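Local coordinates for molybdopterin converting factor, subunit 1 (MoaD) (Helicobacter pylori, PDB 3RPF), which forms the small, ubiquitin-like subunit of molybdopterin synthase with the catalytic subunit and probably carries the sulfur used to make molybdopterin, at residues 37-40 against 41-45. Residues are numbered along the deposited sequence; the frame is centred on the assembly and turned at random.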
loop_
_atom_site.group_PDB
_atom_site.type_symbol
_atom_site.label_atom_id
_atom_site.label_comp_id
_atom_site.label_asym_id
_atom_site.label_seq_id
_atom_site.Cartn_x
_atom_site.Cartn_y
_atom_site.Cartn_z
ATOM N N LYS D 37 -26.780 15.417 26.385
ATOM C CA LYS D 37 -26.542 16.779 25.908
ATOM C C LYS D 37 -25.154 16.916 25.277
ATOM O O LYS D 37 -24.963 17.692 24.341
ATOM C CB LYS D 37 -26.735 17.802 27.035
ATOM N N GLU D 38 -24.197 16.149 25.794
ATOM C CA GLU D 38 -22.831 16.126 25.274
ATOM C C GLU D 38 -22.792 15.607 23.844
ATOM O O GLU D 38 -21.878 15.920 23.082
ATOM C CB GLU D 38 -21.955 15.200 26.137
ATOM C CG GLU D 38 -21.652 15.701 27.547
ATOM C CD GLU D 38 -22.871 15.717 28.465
ATOM O OE1 GLU D 38 -23.648 14.735 28.458
ATOM O OE2 GLU D 38 -23.045 16.716 29.201
ATOM N N TRP D 39 -23.795 14.811 23.492
ATOM C CA TRP D 39 -23.692 13.893 22.365
ATOM C C TRP D 39 -24.533 14.202 21.129
ATOM O O TRP D 39 -24.098 13.946 20.001
ATOM C CB TRP D 39 -24.008 12.464 22.836
ATOM C CG TRP D 39 -22.948 11.896 23.722
ATOM C CD1 TRP D 39 -23.075 11.526 25.028
ATOM C CD2 TRP D 39 -21.581 11.655 23.367
ATOM N NE1 TRP D 39 -21.875 11.057 25.505
ATOM C CE2 TRP D 39 -20.940 11.129 24.506
ATOM C CE3 TRP D 39 -20.836 11.831 22.194
ATOM C CZ2 TRP D 39 -19.587 10.774 24.506
ATOM C CZ3 TRP D 39 -19.498 11.479 22.196
ATOM C CH2 TRP D 39 -18.888 10.957 23.342
ATOM N N LEU D 40 -25.738 14.724 21.325
ATOM C CA LEU D 40 -26.675 14.850 20.210
ATOM C C LEU D 40 -26.179 15.759 19.086
ATOM O O LEU D 40 -26.545 15.576 17.923
ATOM C CB LEU D 40 -28.061 15.284 20.695
ATOM C CG LEU D 40 -29.124 14.185 20.630
ATOM C CD1 LEU D 40 -28.880 13.125 21.698
ATOM C CD2 LEU D 40 -30.512 14.788 20.773
ATOM N N GLY D 41 -25.341 16.730 19.430
ATOM C CA GLY D 41 -24.787 17.638 18.439
ATOM C C GLY D 41 -23.849 16.978 17.444
ATOM O O GLY D 41 -23.702 17.462 16.324
ATOM N N VAL D 42 -23.222 15.872 17.841
ATOM C CA VAL D 42 -22.158 15.257 17.030
ATOM C C VAL D 42 -22.460 13.824 16.576
ATOM O O VAL D 42 -21.710 13.250 15.785
ATOM C CB VAL D 42 -20.819 15.245 17.790
ATOM C CG1 VAL D 42 -20.428 16.655 18.210
ATOM C CG2 VAL D 42 -20.915 14.329 19.006
ATOM N N CYS D 43 -23.556 13.253 17.078
ATOM C CA CYS D 43 -23.931 11.874 16.765
ATOM C C CYS D 43 -24.729 11.733 15.465
ATOM O O CYS D 43 -25.682 12.479 15.227
ATOM C CB CYS D 43 -24.749 11.270 17.915
ATOM S SG CYS D 43 -23.775 10.679 19.322
ATOM N N ALA D 44 -24.339 10.767 14.634
ATOM C CA ALA D 44 -25.144 10.350 13.485
ATOM C C ALA D 44 -26.099 9.252 13.949
ATOM O O ALA D 44 -25.907 8.686 15.031
ATOM C CB ALA D 44 -24.249 9.837 12.357
ATOM N N ILE D 45 -27.124 8.942 13.155
ATOM C CA ILE D 45 -28.148 7.975 13.566
ATOM C C ILE D 45 -28.389 6.881 12.522
ATOM O O ILE D 45 -28.539 7.176 11.328
ATOM C CB ILE D 45 -29.519 8.655 13.844
ATOM C CG1 ILE D 45 -29.365 9.956 14.649
ATOM C CG2 ILE D 45 -30.463 7.690 14.555
ATOM C CD1 ILE D 45 -28.906 9.770 16.077
#
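The carbonyl of Trp39 receives the backbone N-H of Val42, closing the beta-turn 39-42 that leads into strand 44-47 of this ubiquitin-like, beta-grasp domain. This Val42 N to Trp39 O bond is 3.0 Å long and fairly straight at 157°. Its donor does not come in on a lone pair but stands above the carbonyl plane. Leu40 and Gly41, the two corner residues, both have helical backbone angles near -60/-30, closest to a type I or III turn. Cys43 N adds a weak i to i+4 bond to Trp39 O at 3.1 Å, bent to 129°, so one oxygen collects two successive amides before the chain straightens into the strand.

The side chain of Val42 packs beside the same carbonyl and against the indole. Its CG2 sits between its own backbone N and carbonyl carbon; from there it makes a van der Waals approach of 3.4 Å to Trp39 O and an apolar contact with the indole at its edge, near the ring plane, with CE3 4.1 Å away. Within 37-40, Glu38 CB lies over one face of the indole, offset toward the rim.

The sulfur of Cys43 adds a contact with the same indole. SG approaches the six-membered ring of Trp39 obliquely, 5.4 Å from the centroid, in a sulfur-aromatic contact.

Beyond the turn, Trp39 packs on Pro10, Ile11 and Pro69, and also on Tyr133 of the catalytic-subunit chain, while Leu40 touches Leu67 of strand 64-68 and Leu147 of that partner. The turn thus joins the loop after helix 27-30 to the sheet and lies against the other subunit. Cys43 SG, turned anti to its own carbonyl carbon (chi1 -80°), rests 3.9 Å from Trp39 CB.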